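Local coordinates for DotU family type IV/VI secretion system protein (Acinetobacter baumannii, PDB 6Y4R) that is the cytoplasmic domain of TssL, a component of the type VI secretion system that probably helps build its membrane complex, at residues N3-F12 against A120-L131. Residues are numbered along the deposited sequence; the frame is centred on the assembly and turned at random.
Sequences NLIDLLHDGF and AALEVFHYCLLL
With CG of F12 beside its own backbone N (chi1 -77°) and CG of Y127 anti to its N (chi1 -166°), the two aromatic side chains reach toward each other from neighbouring helices and meet in a T-shaped stack. The tyrosine presents its CD2-CE2 edge to one face of the phenylalanine, the planes at 79° and the centroids 4.9 Å apart. Two more residues meet the same phenylalanine ring: C128 SG, from helix 119-130, lies at its edge, 3.9 Å from F12 CE1, in a sulfur-aromatic contact, and L131 CD1, just past the C-terminal end of that helix, approaches F12 CD1 at 3.7 Å. Nearer the N-terminus, in helix 4-7, I5 CD1 wedges between V124 and Y127, 3.4 Å from Y127 CB. V124 divides its branches, CG2 packing on L4 CB (3.8 Å) and on I5, while CG1 faces L8 CD1. L4 CD1 touches A120 CB, and the same side chain also meets F41 and F50. At the N-terminal end of 3-12, the poorly ordered N3, the N-cap of helix 4-7, has its amide near the E123 carboxylate, whose OE2 makes a long, weak ion pair with K160 NZ. On the far side of helix 119-130, F125 packs against helix 100-114. The contact thus joins helices 4-7 and 9-19 to helix 119-130 through apolar and aromatic packing within the all-helical fold of the DotU/TssL cytoplasmic domain.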
loop_
_atom_site.group_PDB
_atom_site.type_symbol
_atom_site.label_atom_id
_atom_site.label_comp_id
_atom_site.label_asym_id
_atom_site.label_seq_id
_atom_site.Cartn_x
_atom_site.Cartn_y
_atom_site.Cartn_z
ATOM N N ASN A 3 14.777 -4.760 4.488
ATOM C CA ASN A 3 13.395 -4.877 4.931
ATOM C C ASN A 3 12.465 -4.839 3.718
ATOM O O ASN A 3 12.863 -4.447 2.617
ATOM C CB ASN A 3 13.113 -3.754 5.952
ATOM C CG ASN A 3 11.651 -3.648 6.380
ATOM O OD1 ASN A 3 10.894 -4.632 6.399
ATOM N ND2 ASN A 3 11.267 -2.434 6.778
ATOM N N LEU A 4 11.206 -5.232 3.936
ATOM C CA LEU A 4 10.216 -5.189 2.863
ATOM C C LEU A 4 9.857 -3.747 2.516
ATOM O O LEU A 4 9.458 -3.462 1.382
ATOM C CB LEU A 4 8.966 -5.974 3.270
ATOM C CG LEU A 4 8.943 -7.515 3.192
ATOM C CD1 LEU A 4 7.545 -8.023 3.497
ATOM C CD2 LEU A 4 9.423 -8.060 1.848
ATOM N N ILE A 5 9.987 -2.832 3.479
ATOM C CA ILE A 5 9.841 -1.408 3.194
ATOM C C ILE A 5 10.941 -0.939 2.247
ATOM O O ILE A 5 10.700 -0.113 1.363
ATOM C CB ILE A 5 9.843 -0.603 4.513
ATOM C CG1 ILE A 5 8.535 -0.776 5.267
ATOM C CG2 ILE A 5 10.056 0.873 4.264
ATOM C CD1 ILE A 5 7.396 -0.125 4.520
ATOM N N ASP A 6 12.168 -1.462 2.414
ATOM C CA ASP A 6 13.289 -1.074 1.558
ATOM C C ASP A 6 13.180 -1.642 0.139
ATOM O O ASP A 6 13.641 -0.997 -0.818
ATOM C CB ASP A 6 14.625 -1.481 2.199
ATOM C CG ASP A 6 14.851 -0.841 3.580
ATOM O OD1 ASP A 6 14.495 0.348 3.760
ATOM O OD2 ASP A 6 15.439 -1.504 4.463
ATOM N N LEU A 7 12.572 -2.826 -0.031
ATOM C CA LEU A 7 12.385 -3.358 -1.382
ATOM C C LEU A 7 11.303 -2.600 -2.142
ATOM O O LEU A 7 11.387 -2.468 -3.370
ATOM C CB LEU A 7 12.030 -4.845 -1.330
ATOM C CG LEU A 7 13.008 -5.827 -0.701
ATOM C CD1 LEU A 7 12.348 -7.188 -0.622
ATOM C CD2 LEU A 7 14.274 -5.915 -1.550
ATOM N N LEU A 8 10.321 -2.050 -1.428
ATOM C CA LEU A 8 9.280 -1.196 -1.987
ATOM C C LEU A 8 9.688 0.273 -2.020
ATOM O O LEU A 8 8.838 1.139 -2.285
ATOM C CB LEU A 8 7.998 -1.352 -1.167
ATOM C CG LEU A 8 7.249 -2.664 -1.224
ATOM C CD1 LEU A 8 6.232 -2.650 -0.095
ATOM C CD2 LEU A 8 6.569 -2.779 -2.581
ATOM N N HIS A 9 10.973 0.563 -1.777
ATOM C CA HIS A 9 11.438 1.950 -1.728
ATOM C C HIS A 9 11.158 2.676 -3.040
ATOM O O HIS A 9 10.764 3.848 -3.034
ATOM C CB HIS A 9 12.943 1.972 -1.416
ATOM C CG HIS A 9 13.574 3.322 -1.429
ATOM N ND1 HIS A 9 14.638 3.630 -2.239
ATOM C CD2 HIS A 9 13.344 4.435 -0.688
ATOM C CE1 HIS A 9 15.020 4.885 -2.023
ATOM N NE2 HIS A 9 14.246 5.404 -1.087
ATOM N N ASP A 10 11.352 1.997 -4.179
ATOM C CA ASP A 10 11.087 2.638 -5.470
ATOM C C ASP A 10 9.593 2.869 -5.693
ATOM O O ASP A 10 9.198 3.903 -6.247
ATOM C CB ASP A 10 11.661 1.795 -6.612
ATOM C CG ASP A 10 13.188 1.895 -6.730
ATOM O OD1 ASP A 10 13.805 2.795 -6.099
ATOM O OD2 ASP A 10 13.774 1.080 -7.482
ATOM N N GLY A 11 8.750 1.918 -5.272
ATOM C CA GLY A 11 7.311 2.068 -5.448
ATOM C C GLY A 11 6.702 3.135 -4.553
ATOM O O GLY A 11 5.823 3.892 -4.985
ATOM N N PHE A 12 7.132 3.183 -3.280
ATOM C CA PHE A 12 6.607 4.169 -2.340
ATOM C C PHE A 12 6.961 5.595 -2.747
ATOM O O PHE A 12 6.240 6.535 -2.395
ATOM C CB PHE A 12 7.132 3.901 -0.921
ATOM C CG PHE A 12 6.447 2.766 -0.218
ATOM C CD1 PHE A 12 5.063 2.649 -0.240
ATOM C CD2 PHE A 12 7.179 1.838 0.506
ATOM C CE1 PHE A 12 4.411 1.589 0.416
ATOM C CE2 PHE A 12 6.534 0.771 1.179
ATOM C CZ PHE A 12 5.146 0.651 1.127
ATOM N N ALA A 120 7.894 -7.963 9.371
ATOM C CA ALA A 120 8.268 -7.339 8.102
ATOM C C ALA A 120 7.024 -6.927 7.325
ATOM O O ALA A 120 6.956 -5.820 6.786
ATOM C CB ALA A 120 9.151 -8.269 7.265
ATOM N N ALA A 121 6.020 -7.805 7.265
ATOM C CA ALA A 121 4.763 -7.425 6.628
ATOM C C ALA A 121 4.085 -6.283 7.373
ATOM O O ALA A 121 3.550 -5.358 6.751
ATOM C CB ALA A 121 3.814 -8.626 6.563
ATOM N N LEU A 122 4.143 -6.297 8.706
ATOM C CA LEU A 122 3.369 -5.322 9.469
ATOM C C LEU A 122 3.978 -3.931 9.376
ATOM O O LEU A 122 3.249 -2.938 9.439
ATOM C CB LEU A 122 3.192 -5.801 10.919
ATOM C CG LEU A 122 2.609 -4.886 11.998
ATOM C CD1 LEU A 122 1.106 -4.784 11.804
ATOM C CD2 LEU A 122 2.901 -5.473 13.349
ATOM N N GLU A 123 5.297 -3.843 9.183
ATOM C CA GLU A 123 5.948 -2.555 8.940
ATOM C C GLU A 123 5.461 -1.901 7.645
ATOM O O GLU A 123 5.389 -0.669 7.555
ATOM C CB GLU A 123 7.457 -2.759 8.872
ATOM C CG GLU A 123 8.214 -2.570 10.174
ATOM C CD GLU A 123 9.543 -3.312 10.171
ATOM O OE1 GLU A 123 9.785 -4.044 9.195
ATOM O OE2 GLU A 123 10.398 -3.082 11.069
ATOM N N VAL A 124 5.161 -2.713 6.626
ATOM C CA VAL A 124 4.590 -2.222 5.367
ATOM C C VAL A 124 3.171 -1.694 5.585
ATOM O O VAL A 124 2.818 -0.609 5.103
ATOM C CB VAL A 124 4.639 -3.330 4.286
ATOM C CG1 VAL A 124 3.803 -2.967 3.074
ATOM C CG2 VAL A 124 6.076 -3.603 3.846
ATOM N N PHE A 125 2.322 -2.459 6.292
ATOM C CA PHE A 125 0.950 -1.997 6.494
ATOM C C PHE A 125 0.893 -0.719 7.316
ATOM O O PHE A 125 0.014 0.118 7.081
ATOM C CB PHE A 125 0.097 -3.061 7.172
ATOM C CG PHE A 125 -0.526 -4.048 6.220
ATOM C CD1 PHE A 125 0.254 -4.912 5.482
ATOM C CD2 PHE A 125 -1.907 -4.101 6.058
ATOM C CE1 PHE A 125 -0.337 -5.824 4.615
ATOM C CE2 PHE A 125 -2.484 -4.995 5.187
ATOM C CZ PHE A 125 -1.699 -5.858 4.473
ATOM N N HIS A 126 1.802 -0.555 8.289
ATOM C CA HIS A 126 1.895 0.699 9.040
ATOM C C HIS A 126 2.338 1.849 8.146
ATOM O O HIS A 126 1.786 2.954 8.220
ATOM C CB HIS A 126 2.865 0.521 10.214
ATOM C CG HIS A 126 3.169 1.780 10.970
ATOM N ND1 HIS A 126 4.398 2.397 10.911
ATOM C CD2 HIS A 126 2.425 2.510 11.836
ATOM C CE1 HIS A 126 4.393 3.464 11.696
ATOM N NE2 HIS A 126 3.204 3.559 12.266
ATOM N N TYR A 127 3.324 1.602 7.281
ATOM C CA TYR A 127 3.847 2.648 6.403
ATOM C C TYR A 127 2.838 3.083 5.347
ATOM O O TYR A 127 2.831 4.249 4.947
ATOM C CB TYR A 127 5.150 2.166 5.763
ATOM C CG TYR A 127 5.941 3.260 5.116
ATOM C CD1 TYR A 127 6.441 4.308 5.865
ATOM C CD2 TYR A 127 6.244 3.216 3.771
ATOM C CE1 TYR A 127 7.178 5.325 5.271
ATOM C CE2 TYR A 127 6.991 4.223 3.163
ATOM C CZ TYR A 127 7.455 5.271 3.920
ATOM O OH TYR A 127 8.195 6.272 3.335
ATOM N N CYS A 128 1.992 2.176 4.873
ATOM C CA CYS A 128 0.891 2.590 4.011
ATOM C C CYS A 128 -0.087 3.475 4.780
ATOM O O CYS A 128 -0.707 4.377 4.205
ATOM C CB CYS A 128 0.187 1.360 3.452
ATOM S SG CYS A 128 1.248 0.391 2.351
ATOM N N LEU A 129 -0.269 3.210 6.079
ATOM C CA LEU A 129 -1.126 4.083 6.875
ATOM C C LEU A 129 -0.508 5.476 7.065
ATOM O O LEU A 129 -1.225 6.479 6.956
ATOM C CB LEU A 129 -1.445 3.424 8.228
ATOM C CG LEU A 129 -2.324 2.162 8.163
ATOM C CD1 LEU A 129 -2.264 1.324 9.439
ATOM C CD2 LEU A 129 -3.768 2.548 7.866
ATOM N N LEU A 130 0.822 5.575 7.288
ATOM C CA LEU A 130 1.444 6.907 7.384
ATOM C C LEU A 130 1.473 7.655 6.053
ATOM O O LEU A 130 1.526 8.894 6.069
ATOM C CB LEU A 130 2.882 6.874 7.931
ATOM C CG LEU A 130 3.334 6.194 9.222
ATOM C CD1 LEU A 130 4.869 6.075 9.283
ATOM C CD2 LEU A 130 2.816 7.019 10.359
ATOM N N LEU A 131 1.426 6.960 4.908
ATOM C CA LEU A 131 1.368 7.642 3.621
ATOM C C LEU A 131 -0.062 7.872 3.121
ATOM O O LEU A 131 -0.271 8.039 1.909
ATOM C CB LEU A 131 2.175 6.896 2.554
ATOM C CG LEU A 131 3.643 6.556 2.792
ATOM C CD1 LEU A 131 4.219 5.842 1.535
ATOM C CD2 LEU A 131 4.445 7.813 3.156
#